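Local coordinates for protein putative oxygenase (Streptomyces viridochromogenes Tue57, PDB 4XAA) that probably acts as an iron- and 2-oxoglutarate-dependent oxygenase of the phytanoyl-CoA dioxygenase family, with a likely role in the oxidative cyclizations of orthosomycin biosynthesis, at residues A9-R14 with G19-G24; A33-G38 with R208-E213; R41-F46 with P67-V72; E91-A96 with G102-T107. All blocks are in the same frame, centred on the assembly; numbering follows the deposited sequence.

Contact 1. Residues A9-R14 with G19-G24; sequences AAAIER and GFANAG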
loop_
_atom_site.group_PDB
_atom_site.type_symbol
_atom_site.label_atom_id
_atom_site.label_comp_id
_atom_site.label_asym_id
_atom_site.label_seq_id
_atom_site.Cartn_x
_atom_site.Cartn_y
_atom_site.Cartn_z
ATOM N N ALA A 9 -8.317 13.689 12.827
ATOM C CA ALA A 9 -8.419 14.970 12.148
ATOM C C ALA A 9 -7.047 15.474 11.664
ATOM O O ALA A 9 -6.915 15.909 10.518
ATOM C CB ALA A 9 -9.075 15.994 13.057
ATOM N N ALA A 10 -6.040 15.414 12.535
ATOM C CA ALA A 10 -4.675 15.773 12.162
ATOM C C ALA A 10 -4.114 14.858 11.074
ATOM O O ALA A 10 -3.310 15.289 10.242
ATOM C CB ALA A 10 -3.773 15.737 13.363
ATOM N N ALA A 11 -4.530 13.597 11.093
ATOM C CA ALA A 11 -4.089 12.640 10.103
ATOM C C ALA A 11 -4.683 12.989 8.734
ATOM O O ALA A 11 -3.998 12.905 7.704
ATOM C CB ALA A 11 -4.460 11.249 10.518
ATOM N N ILE A 12 -5.944 13.414 8.724
ATOM C CA ILE A 12 -6.571 13.847 7.480
ATOM C C ILE A 12 -5.890 15.122 6.995
ATOM O O ILE A 12 -5.677 15.309 5.800
ATOM C CB ILE A 12 -8.092 14.073 7.640
ATOM C CG1 ILE A 12 -8.808 12.731 7.757
ATOM C CG2 ILE A 12 -8.664 14.833 6.444
ATOM C CD1 ILE A 12 -10.278 12.852 8.147
ATOM N N GLU A 13 -5.522 15.985 7.931
ATOM C CA GLU A 13 -4.837 17.215 7.583
ATOM C C GLU A 13 -3.470 16.917 6.983
ATOM O O GLU A 13 -3.072 17.544 6.008
ATOM C CB GLU A 13 -4.694 18.121 8.804
ATOM C CG GLU A 13 -4.179 19.510 8.458
ATOM C CD GLU A 13 -5.139 20.278 7.559
ATOM O OE1 GLU A 13 -6.351 20.305 7.869
ATOM O OE2 GLU A 13 -4.685 20.854 6.547
ATOM N N ARG A 14 -2.764 15.943 7.547
ATOM C CA ARG A 14 -1.463 15.566 7.007
ATOM C C ARG A 14 -1.608 14.915 5.631
ATOM O O ARG A 14 -0.746 15.082 4.762
ATOM C CB ARG A 14 -0.720 14.623 7.954
ATOM C CG ARG A 14 -0.184 15.287 9.213
ATOM C CD ARG A 14 0.867 14.433 9.926
ATOM N NE ARG A 14 0.446 13.039 10.000
ATOM C CZ ARG A 14 -0.322 12.536 10.961
ATOM N NH1 ARG A 14 -0.744 13.326 11.949
ATOM N NH2 ARG A 14 -0.657 11.244 10.933
ATOM N N GLY A 19 0.300 14.517 1.529
ATOM C CA GLY A 19 -0.074 13.506 0.552
ATOM C C GLY A 19 -0.154 12.081 1.072
ATOM O O GLY A 19 -0.485 11.166 0.325
ATOM N N PHE A 20 0.149 11.889 2.348
ATOM C CA PHE A 20 0.114 10.560 2.956
ATOM C C PHE A 20 -0.119 10.676 4.461
ATOM O O PHE A 20 0.278 11.670 5.059
ATOM C CB PHE A 20 1.424 9.814 2.690
ATOM C CG PHE A 20 2.622 10.463 3.326
ATOM C CD1 PHE A 20 3.262 11.521 2.706
ATOM C CD2 PHE A 20 3.100 10.023 4.549
ATOM C CE1 PHE A 20 4.366 12.130 3.292
ATOM C CE2 PHE A 20 4.206 10.629 5.145
ATOM C CZ PHE A 20 4.837 11.684 4.518
ATOM N N ALA A 21 -0.736 9.668 5.077
ATOM C CA ALA A 21 -0.804 9.635 6.543
ATOM C C ALA A 21 -1.071 8.242 7.106
ATOM O O ALA A 21 -1.819 7.461 6.532
ATOM C CB ALA A 21 -1.856 10.596 7.043
ATOM N N ASN A 22 -0.448 7.932 8.238
ATOM C CA ASN A 22 -0.821 6.741 8.992
ATOM C C ASN A 22 -2.033 7.055 9.844
ATOM O O ASN A 22 -1.958 7.881 10.742
ATOM C CB ASN A 22 0.334 6.259 9.865
ATOM C CG ASN A 22 0.052 4.924 10.519
ATOM O OD1 ASN A 22 -1.087 4.451 10.536
ATOM N ND2 ASN A 22 1.092 4.306 11.062
ATOM N N ALA A 23 -3.148 6.396 9.557
ATOM C CA ALA A 23 -4.408 6.651 10.262
ATOM C C ALA A 23 -4.602 5.731 11.464
ATOM O O ALA A 23 -5.600 5.823 12.168
ATOM C CB ALA A 23 -5.587 6.492 9.315
ATOM N N GLY A 24 -3.656 4.830 11.687
ATOM C CA GLY A 24 -3.790 3.873 12.760
ATOM C C GLY A 24 -4.806 2.805 12.423
ATOM O O GLY A 24 -5.225 2.690 11.282
HETATM O O HOH W 1 1.639 12.353 7.547
HETATM O O HOH W 2 1.810 10.111 9.500
#
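Apolar packing between helix 8-18 and strand 20-25 rests on two alanines, Ala11 and Ala21, whose CB atoms both point into the interface and lie 4.4 Å apart. So small a pair lets helix and strand come close: the axes of the two short segments approach to 7.1 Å and run nearly antiparallel, at 160°. The CB of Ala21 sits against the O of Ala11, at 3.2 Å.

The polar part belongs to Arg14. Its side chain bends at chi3 (-44°), which folds the guanidinium back over its own helix, one face lying offset above the CA of Ala11. The edge of the group is turned to the strand, with NH2 3.6 Å from the O of Asn22 and near the guanidinium plane.

Water carries the hydrogen bonding between the arginine and the strand. One molecule accepts from Arg14 NE at 2.8 Å and donates to the O of Phe20 at 2.9 Å, while a second joins Arg14 NH2 to the N of Asn22 through two weak bonds. At the turn, Gly19 N donates weakly to the O of Arg14, and Gly19 leaves the helix with positive phi.

Within the strand, Asn22 OD1 accepts from Gly24 N in an Asx turn, and its ND2 reaches Asp186. The chemistry implies a close apolar seam bordered by a hydrated arginine, which meets the backbone of this edge strand largely through solvent.

Contact 2. Residues A33-G38 with R208-E213; sequences ARLKAG and RTIVIE
Lys36 and Arg208 bring two cationic ends together almost at a right angle, the lysine coming from helix 29-47 and the arginine from strand 207-215. Lys36 leaves the helix with CG anti to the backbone N (chi1 -164°), runs extended as far as CE, and bends at its last torsion. Arg208 is extended from CG to NE, which carries its guanidinium across the gap to the helix. The ammonium approaches that group obliquely, with Lys36 NZ 3.2 Å from Arg208 NH1. Both atoms are donors, and the pair is a contact of like charges.

Acidic neighbours probably make this proximity tolerable. Asp144 forms a salt bridge with Arg208 NH1, and Glu40, one helical turn beyond Lys36, forms another with the lysine NZ. Outside the two segments, weak and longer ion pairs also run from Arg208 NH2 to Glu40 and from Lys36 NZ to Asp144.

A second crossing, again close to perpendicular, lies beside the charged one. Leu35 and Ile210 both point across the interface, and the CD1 tip of Ile210 meets the forked end of the leucine, 3.9 Å from Leu35 CD2 and 4.1 Å from Leu35 CD1. Trp80 and Leu86 pack on the same leucine, whereas Ile210 also touches Leu111 of the adjoining strand.

The contact therefore pairs a hydrophobic crossing with a buried arginine drawn close to a lysine. Its chemistry implies a charge network in which the two carboxylates probably offset the repulsion between the cations and would help keep both protonated.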
loop_
_atom_site.group_PDB
_atom_site.type_symbol
_atom_site.label_atom_id
_atom_site.label_comp_id
_atom_site.label_asym_id
_atom_site.label_seq_id
_atom_site.Cartn_x
_atom_site.Cartn_y
_atom_site.Cartn_z
ATOM N N ALA A 33 -6.013 -10.155 11.664
ATOM C CA ALA A 33 -5.356 -11.439 11.843
ATOM C C ALA A 33 -5.807 -12.425 10.782
ATOM O O ALA A 33 -5.018 -13.208 10.269
ATOM C CB ALA A 33 -5.627 -11.988 13.243
ATOM N N ARG A 34 -7.088 -12.381 10.450
ATOM C CA ARG A 34 -7.629 -13.245 9.412
ATOM C C ARG A 34 -7.129 -12.817 8.030
ATOM O O ARG A 34 -6.774 -13.661 7.215
ATOM C CB ARG A 34 -9.152 -13.246 9.473
ATOM C CG ARG A 34 -9.696 -13.867 10.766
ATOM C CD ARG A 34 -11.218 -13.781 10.826
ATOM N NE ARG A 34 -11.662 -12.767 11.782
ATOM C CZ ARG A 34 -12.710 -11.965 11.595
ATOM N NH1 ARG A 34 -13.419 -12.066 10.473
ATOM N NH2 ARG A 34 -13.054 -11.067 12.531
ATOM N N LEU A 35 -7.077 -11.512 7.779
ATOM C CA LEU A 35 -6.503 -11.019 6.536
ATOM C C LEU A 35 -5.075 -11.528 6.361
ATOM O O LEU A 35 -4.704 -12.000 5.276
ATOM C CB LEU A 35 -6.534 -9.491 6.495
ATOM C CG LEU A 35 -7.890 -8.915 6.101
ATOM C CD1 LEU A 35 -7.877 -7.408 6.129
ATOM C CD2 LEU A 35 -8.287 -9.424 4.722
ATOM N N LYS A 36 -4.290 -11.456 7.435
ATOM C CA LYS A 36 -2.899 -11.905 7.420
ATOM C C LYS A 36 -2.836 -13.372 7.042
ATOM O O LYS A 36 -2.047 -13.772 6.195
ATOM C CB LYS A 36 -2.240 -11.677 8.791
ATOM C CG LYS A 36 -0.692 -11.735 8.801
ATOM C CD LYS A 36 -0.130 -11.216 10.133
ATOM C CE LYS A 36 1.407 -11.153 10.161
ATOM N NZ LYS A 36 2.072 -12.485 10.297
ATOM N N ALA A 37 -3.693 -14.165 7.673
ATOM C CA ALA A 37 -3.767 -15.599 7.411
ATOM C C ALA A 37 -4.156 -15.896 5.966
ATOM O O ALA A 37 -3.597 -16.793 5.334
ATOM C CB ALA A 37 -4.747 -16.247 8.352
ATOM N N GLY A 38 -5.130 -15.150 5.459
ATOM C CA GLY A 38 -5.541 -15.291 4.078
ATOM C C GLY A 38 -4.388 -14.930 3.166
ATOM O O GLY A 38 -4.116 -15.635 2.211
ATOM N N ARG A 208 4.028 -7.481 4.630
ATOM C CA ARG A 208 2.858 -7.781 3.837
ATOM C C ARG A 208 1.842 -6.667 3.989
ATOM O O ARG A 208 1.529 -6.250 5.096
ATOM C CB ARG A 208 2.237 -9.109 4.255
ATOM C CG ARG A 208 3.215 -10.265 4.405
ATOM C CD ARG A 208 2.451 -11.499 4.820
ATOM N NE ARG A 208 3.246 -12.516 5.500
ATOM C CZ ARG A 208 3.611 -12.452 6.774
ATOM N NH1 ARG A 208 3.295 -11.396 7.502
ATOM N NH2 ARG A 208 4.310 -13.442 7.314
ATOM N N THR A 209 1.317 -6.203 2.863
ATOM C CA THR A 209 0.411 -5.072 2.839
ATOM C C THR A 209 -0.714 -5.352 1.853
ATOM O O THR A 209 -0.476 -5.889 0.777
ATOM C CB THR A 209 1.167 -3.776 2.445
ATOM O OG1 THR A 209 2.167 -3.500 3.428
ATOM C CG2 THR A 209 0.240 -2.588 2.355
ATOM N N ILE A 210 -1.940 -5.015 2.230
ATOM C CA ILE A 210 -3.052 -5.008 1.288
ATOM C C ILE A 210 -3.312 -3.572 0.848
ATOM O O ILE A 210 -3.706 -2.742 1.656
ATOM C CB ILE A 210 -4.344 -5.624 1.903
ATOM C CG1 ILE A 210 -4.157 -7.120 2.140
ATOM C CG2 ILE A 210 -5.547 -5.401 1.008
ATOM C CD1 ILE A 210 -5.276 -7.744 2.917
ATOM N N VAL A 211 -3.064 -3.282 -0.424
ATOM C CA VAL A 211 -3.327 -1.959 -0.994
ATOM C C VAL A 211 -4.630 -1.958 -1.807
ATOM O O VAL A 211 -4.798 -2.739 -2.767
ATOM C CB VAL A 211 -2.172 -1.480 -1.914
ATOM C CG1 VAL A 211 -2.373 -0.029 -2.335
ATOM C CG2 VAL A 211 -0.845 -1.645 -1.228
ATOM N N ILE A 212 -5.545 -1.081 -1.416
ATOM C CA ILE A 212 -6.813 -0.928 -2.102
ATOM C C ILE A 212 -6.901 0.511 -2.585
ATOM O O ILE A 212 -6.626 1.449 -1.845
ATOM C CB ILE A 212 -8.024 -1.301 -1.175
ATOM C CG1 ILE A 212 -7.888 -2.733 -0.656
ATOM C CG2 ILE A 212 -9.355 -1.162 -1.891
ATOM C CD1 ILE A 212 -9.120 -3.230 0.106
ATOM N N GLU A 213 -7.247 0.700 -3.844
ATOM C CA GLU A 213 -7.376 2.059 -4.336
ATOM C C GLU A 213 -8.831 2.501 -4.324
ATOM O O GLU A 213 -9.693 1.785 -4.815
ATOM C CB GLU A 213 -6.797 2.173 -5.737
ATOM C CG GLU A 213 -6.919 3.553 -6.331
ATOM C CD GLU A 213 -6.234 3.650 -7.679
ATOM O OE1 GLU A 213 -4.993 3.480 -7.727
ATOM O OE2 GLU A 213 -6.933 3.884 -8.686
#

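Contact 3. Residues R41-F46 with P67-V72; sequences RLITRF and PVLYRV
A buried apolar contact, led by Phe46 on Leu69, joins the C-terminal part of helix 29-47 to strand 68-72, the second strand from one margin of the large antiparallel sheet. The aromatic ring leaves the helix with CG anti to the backbone N (chi1 -178°) and offers a face to the leucine. Over that face lies Leu69 CB, 4.0 Å from the ring centroid and 24° off the normal, a CH-pi contact. Leucine and phenylalanine run past one another in opposite senses, the leucine methyls turned back toward the CB and CG end: Leu69 CD1 lies 4.0 Å from Phe46 CD2, and Leu69 CD2 3.9 Å from Phe46 CB.

At the ring's edge, near its plane, stands the carbonyl O of Pro67, 3.7 Å from Phe46 CE1. Ile43, one turn back, adds its CG2 methyl at 4.1 Å from Leu69 CD2. Arg52 makes a cation-pi contact with the ring, and strand 68-72 forms a classic beta bulge where Tyr70 and Arg71 face Trp57.

Leu113 of strand 105-114 touches both Ile43 and Leu69, while Tyr56 and Asn58 of strand 56-59 flank Phe46, so the end of helix 29-47 packs across strands 105-114, 68-72 and 56-59.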
loop_
_atom_site.group_PDB
_atom_site.type_symbol
_atom_site.label_atom_id
_atom_site.label_comp_id
_atom_site.label_asym_id
_atom_site.label_seq_id
_atom_site.Cartn_x
_atom_site.Cartn_y
_atom_site.Cartn_z
ATOM N N ARG A 41 -1.771 -17.657 3.095
ATOM C CA ARG A 41 -2.240 -18.778 2.288
ATOM C C ARG A 41 -2.067 -18.509 0.789
ATOM O O ARG A 41 -1.802 -19.420 0.007
ATOM C CB ARG A 41 -3.697 -19.092 2.594
ATOM C CG ARG A 41 -4.192 -20.340 1.886
ATOM C CD ARG A 41 -5.423 -20.902 2.569
ATOM N NE ARG A 41 -6.642 -20.239 2.128
ATOM C CZ ARG A 41 -7.258 -19.282 2.809
ATOM N NH1 ARG A 41 -6.767 -18.881 3.974
ATOM N NH2 ARG A 41 -8.372 -18.735 2.323
ATOM N N LEU A 42 -2.208 -17.253 0.393
ATOM C CA LEU A 42 -2.001 -16.892 -0.987
ATOM C C LEU A 42 -0.530 -17.037 -1.329
ATOM O O LEU A 42 -0.173 -17.531 -2.411
ATOM C CB LEU A 42 -2.468 -15.465 -1.249
ATOM C CG LEU A 42 -3.974 -15.281 -1.337
ATOM C CD1 LEU A 42 -4.280 -13.809 -1.447
ATOM C CD2 LEU A 42 -4.520 -16.045 -2.524
ATOM N N ILE A 43 0.318 -16.610 -0.393
ATOM C CA ILE A 43 1.743 -16.524 -0.647
ATOM C C ILE A 43 2.369 -17.905 -0.670
ATOM O O ILE A 43 3.185 -18.195 -1.534
ATOM C CB ILE A 43 2.454 -15.650 0.389
ATOM C CG1 ILE A 43 2.051 -14.185 0.224
ATOM C CG2 ILE A 43 3.950 -15.730 0.224
ATOM C CD1 ILE A 43 2.297 -13.354 1.477
ATOM N N THR A 44 1.980 -18.764 0.260
ATOM C CA THR A 44 2.580 -20.092 0.331
ATOM C C THR A 44 2.308 -20.936 -0.910
ATOM O O THR A 44 3.043 -21.878 -1.176
ATOM C CB THR A 44 2.093 -20.890 1.555
ATOM O OG1 THR A 44 0.722 -21.233 1.371
ATOM C CG2 THR A 44 2.252 -20.096 2.826
ATOM N N ARG A 45 1.261 -20.621 -1.665
ATOM C CA ARG A 45 0.990 -21.364 -2.901
ATOM C C ARG A 45 2.084 -21.096 -3.917
ATOM O O ARG A 45 2.532 -21.988 -4.633
ATOM C CB ARG A 45 -0.367 -20.996 -3.488
ATOM C CG ARG A 45 -1.524 -21.552 -2.699
ATOM C CD ARG A 45 -2.829 -20.886 -3.092
ATOM N NE ARG A 45 -3.940 -21.390 -2.297
ATOM C CZ ARG A 45 -5.171 -20.890 -2.324
ATOM N NH1 ARG A 45 -5.461 -19.856 -3.104
ATOM N NH2 ARG A 45 -6.113 -21.424 -1.568
ATOM N N PHE A 46 2.514 -19.846 -3.971
ATOM C CA PHE A 46 3.613 -19.486 -4.825
ATOM C C PHE A 46 4.911 -20.083 -4.301
ATOM O O PHE A 46 5.626 -20.793 -5.014
ATOM C CB PHE A 46 3.746 -17.969 -4.921
ATOM C CG PHE A 46 4.848 -17.529 -5.828
ATOM C CD1 PHE A 46 6.145 -17.405 -5.359
ATOM C CD2 PHE A 46 4.590 -17.244 -7.163
ATOM C CE1 PHE A 46 7.161 -17.015 -6.203
ATOM C CE2 PHE A 46 5.600 -16.845 -7.997
ATOM C CZ PHE A 46 6.890 -16.732 -7.515
ATOM N N PRO A 67 12.053 -17.733 -7.648
ATOM C CA PRO A 67 11.828 -16.299 -7.894
ATOM C C PRO A 67 11.265 -15.562 -6.664
ATOM O O PRO A 67 10.721 -16.180 -5.742
ATOM C CB PRO A 67 10.810 -16.286 -9.047
ATOM C CG PRO A 67 10.864 -17.632 -9.634
ATOM C CD PRO A 67 11.242 -18.576 -8.540
ATOM N N VAL A 68 11.401 -14.242 -6.651
ATOM C CA VAL A 68 10.900 -13.454 -5.536
ATOM C C VAL A 68 9.527 -12.901 -5.868
ATOM O O VAL A 68 9.375 -12.098 -6.788
ATOM C CB VAL A 68 11.854 -12.294 -5.177
ATOM C CG1 VAL A 68 11.221 -11.370 -4.146
ATOM C CG2 VAL A 68 13.177 -12.836 -4.666
ATOM N N LEU A 69 8.530 -13.352 -5.118
ATOM C CA LEU A 69 7.175 -12.826 -5.215
ATOM C C LEU A 69 7.133 -11.438 -4.584
ATOM O O LEU A 69 7.646 -11.254 -3.486
ATOM C CB LEU A 69 6.186 -13.771 -4.525
ATOM C CG LEU A 69 4.697 -13.408 -4.575
ATOM C CD1 LEU A 69 4.175 -13.455 -5.997
ATOM C CD2 LEU A 69 3.896 -14.327 -3.666
ATOM N N TYR A 70 6.561 -10.456 -5.281
ATOM C CA TYR A 70 6.427 -9.129 -4.695
ATOM C C TYR A 70 5.020 -8.552 -4.845
ATOM O O TYR A 70 4.705 -7.531 -4.247
ATOM C CB TYR A 70 7.463 -8.159 -5.280
ATOM C CG TYR A 70 7.369 -7.908 -6.768
ATOM C CD1 TYR A 70 6.554 -6.902 -7.277
ATOM C CD2 TYR A 70 8.119 -8.659 -7.668
ATOM C CE1 TYR A 70 6.475 -6.668 -8.643
ATOM C CE2 TYR A 70 8.045 -8.435 -9.021
ATOM C CZ TYR A 70 7.220 -7.439 -9.511
ATOM O OH TYR A 70 7.158 -7.209 -10.873
ATOM N N ARG A 71 4.161 -9.210 -5.614
ATOM C CA ARG A 71 2.779 -8.758 -5.701
ATOM C C ARG A 71 1.802 -9.850 -6.093
ATOM O O ARG A 71 2.108 -10.731 -6.885
ATOM C CB ARG A 71 2.656 -7.594 -6.683
ATOM C CG ARG A 71 1.313 -6.903 -6.676
ATOM C CD ARG A 71 1.284 -5.904 -7.772
ATOM N NE ARG A 71 0.139 -4.997 -7.774
ATOM C CZ ARG A 71 0.190 -3.737 -7.348
ATOM N NH1 ARG A 71 1.313 -3.225 -6.857
ATOM N NH2 ARG A 71 -0.886 -2.979 -7.417
ATOM N N VAL A 72 0.629 -9.797 -5.485
ATOM C CA VAL A 72 -0.515 -10.518 -5.978
ATOM C C VAL A 72 -1.517 -9.486 -6.483
ATOM O O VAL A 72 -2.059 -8.703 -5.718
ATOM C CB VAL A 72 -1.140 -11.403 -4.922
ATOM C CG1 VAL A 72 -2.244 -12.233 -5.550
ATOM C CG2 VAL A 72 -0.089 -12.310 -4.320
#

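Contact 4. Residues E91-A96 with G102-T107; sequences ELAQLA and GPVVPT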
loop_
_atom_site.group_PDB
_atom_site.type_symbol
_atom_site.label_atom_id
_atom_site.label_comp_id
_atom_site.label_asym_id
_atom_site.label_seq_id
_atom_site.Cartn_x
_atom_site.Cartn_y
_atom_site.Cartn_z
ATOM N N GLU A 91 -15.771 -0.096 6.852
ATOM C CA GLU A 91 -14.919 0.889 7.497
ATOM C C GLU A 91 -13.825 1.395 6.552
ATOM O O GLU A 91 -13.367 2.541 6.663
ATOM C CB GLU A 91 -14.287 0.307 8.760
ATOM C CG GLU A 91 -15.281 -0.086 9.846
ATOM C CD GLU A 91 -15.785 -1.508 9.680
ATOM O OE1 GLU A 91 -15.709 -2.033 8.541
ATOM O OE2 GLU A 91 -16.248 -2.098 10.688
ATOM N N LEU A 92 -13.416 0.548 5.617
ATOM C CA LEU A 92 -12.303 0.882 4.739
ATOM C C LEU A 92 -12.676 1.999 3.788
ATOM O O LEU A 92 -11.979 3.006 3.711
ATOM C CB LEU A 92 -11.848 -0.345 3.966
ATOM C CG LEU A 92 -11.291 -1.414 4.906
ATOM C CD1 LEU A 92 -10.922 -2.677 4.140
ATOM C CD2 LEU A 92 -10.104 -0.880 5.670
ATOM N N ALA A 93 -13.796 1.843 3.095
ATOM C CA ALA A 93 -14.213 2.858 2.136
ATOM C C ALA A 93 -14.648 4.118 2.864
ATOM O O ALA A 93 -14.468 5.222 2.365
ATOM C CB ALA A 93 -15.318 2.336 1.256
ATOM N N GLN A 94 -15.206 3.951 4.057
ATOM C CA GLN A 94 -15.564 5.100 4.890
ATOM C C GLN A 94 -14.323 5.874 5.360
ATOM O O GLN A 94 -14.320 7.101 5.374
ATOM C CB GLN A 94 -16.417 4.642 6.083
ATOM C CG GLN A 94 -17.856 4.252 5.684
ATOM C CD GLN A 94 -18.593 3.451 6.747
ATOM O OE1 GLN A 94 -18.047 3.138 7.813
ATOM N NE2 GLN A 94 -19.840 3.101 6.453
ATOM N N LEU A 95 -13.259 5.170 5.719
ATOM C CA LEU A 95 -11.999 5.850 5.995
ATOM C C LEU A 95 -11.506 6.654 4.789
ATOM O O LEU A 95 -11.107 7.816 4.924
ATOM C CB LEU A 95 -10.913 4.857 6.396
ATOM C CG LEU A 95 -9.596 5.535 6.768
ATOM C CD1 LEU A 95 -9.729 6.159 8.156
ATOM C CD2 LEU A 95 -8.433 4.564 6.729
ATOM N N ALA A 96 -11.525 6.024 3.614
ATOM C CA ALA A 96 -11.036 6.658 2.405
ATOM C C ALA A 96 -11.907 7.848 2.031
ATOM O O ALA A 96 -11.391 8.899 1.678
ATOM C CB ALA A 96 -10.979 5.658 1.262
ATOM N N GLY A 102 -15.212 12.872 0.325
ATOM C CA GLY A 102 -16.354 12.692 -0.559
ATOM C C GLY A 102 -16.545 11.214 -0.783
ATOM O O GLY A 102 -15.771 10.418 -0.276
ATOM N N PRO A 103 -17.568 10.834 -1.555
ATOM C CA PRO A 103 -17.814 9.411 -1.795
ATOM C C PRO A 103 -16.731 8.775 -2.674
ATOM O O PRO A 103 -16.173 9.410 -3.560
ATOM C CB PRO A 103 -19.162 9.417 -2.501
ATOM C CG PRO A 103 -19.146 10.709 -3.259
ATOM C CD PRO A 103 -18.501 11.688 -2.305
ATOM N N VAL A 104 -16.436 7.510 -2.411
ATOM C CA VAL A 104 -15.415 6.792 -3.145
ATOM C C VAL A 104 -15.886 5.384 -3.477
ATOM O O VAL A 104 -16.776 4.843 -2.819
ATOM C CB VAL A 104 -14.079 6.707 -2.353
ATOM C CG1 VAL A 104 -13.457 8.088 -2.182
ATOM C CG2 VAL A 104 -14.286 6.045 -1.002
ATOM N N VAL A 105 -15.287 4.811 -4.514
ATOM C CA VAL A 105 -15.510 3.423 -4.877
ATOM C C VAL A 105 -14.146 2.758 -5.059
ATOM O O VAL A 105 -13.228 3.372 -5.597
ATOM C CB VAL A 105 -16.369 3.307 -6.162
ATOM C CG1 VAL A 105 -16.394 1.891 -6.661
ATOM C CG2 VAL A 105 -17.796 3.783 -5.898
ATOM N N PRO A 106 -13.993 1.514 -4.572
ATOM C CA PRO A 106 -12.716 0.813 -4.753
ATOM C C PRO A 106 -12.435 0.547 -6.235
ATOM O O PRO A 106 -13.362 0.209 -6.961
ATOM C CB PRO A 106 -12.926 -0.496 -3.988
ATOM C CG PRO A 106 -14.423 -0.704 -4.017
ATOM C CD PRO A 106 -14.985 0.678 -3.868
ATOM N N THR A 107 -11.190 0.694 -6.677
ATOM C CA THR A 107 -10.898 0.526 -8.089
ATOM C C THR A 107 -9.826 -0.525 -8.355
ATOM O O THR A 107 -9.580 -0.880 -9.503
ATOM C CB THR A 107 -10.467 1.859 -8.720
ATOM O OG1 THR A 107 -9.422 2.439 -7.936
ATOM C CG2 THR A 107 -11.642 2.832 -8.764
#
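Helix 90-100 and the chain that leads into strand 105-114 approach most closely at Ala93 and Val104, whose CA atoms are 6.7 Å apart, and the backbone of Val104 is already extended (phi -137°, psi 157°) just ahead of the strand.

Val104 is the one side chain that reaches the helix from this segment, and a single methyl does the touching. Its chi1 of -66° sets CG1 beside the backbone N and leaves CG2 in the more hindered site between the N and the carbonyl carbon. From there CG2 extends to the helix surface and meets three groups on it. The carbonyl O of Ala93 is 3.5 Å away, a van der Waals approach of methyl to backbone oxygen. Ala96 CB lies 4.0 Å from the same methyl, and Ala93 CB stands at 4.5 Å. Being three residues apart, the two alanines fall on the same side of the helix, and their short side chains let the valine settle against its backbone.

The contact between the segments is wholly one of packing. Beyond it, Tyr214 of strand 207-215 touches both alanines, and Ala96 also meets Cys137 and Leu139 of strand 136-142, so this side of the helix lies along the sheet as well as against Val104.

The arrangement is that of a helix followed by a short connection into a strand, here with the helix packed on the large sheet of the double-stranded beta-helix, the fold of the cupin clan to which this oxygenase belongs.

How the contacts relate
From the N terminus, contact 1 closes first, a short loop turning helix 8-18 into strand 20-25 at one margin of the large sheet. Helix 29-47 follows and serves two contacts: contact 2 spans about 170 residues to strand 207-215, and contact 3 closes a shorter loop to strand 68-72. Contact 4 then joins helix 90-100 to strand 105-114. Contacts 3 and 4 come in series, and both lie within the span of contact 2; none cross. Contacts 2 and 3 touch through Arg208 and Ile43, and contacts 2 and 4 through neighbouring strands. Together they fix three helices to one sheet, contacts 1 and 3 lying on opposite sides of the chain's centre.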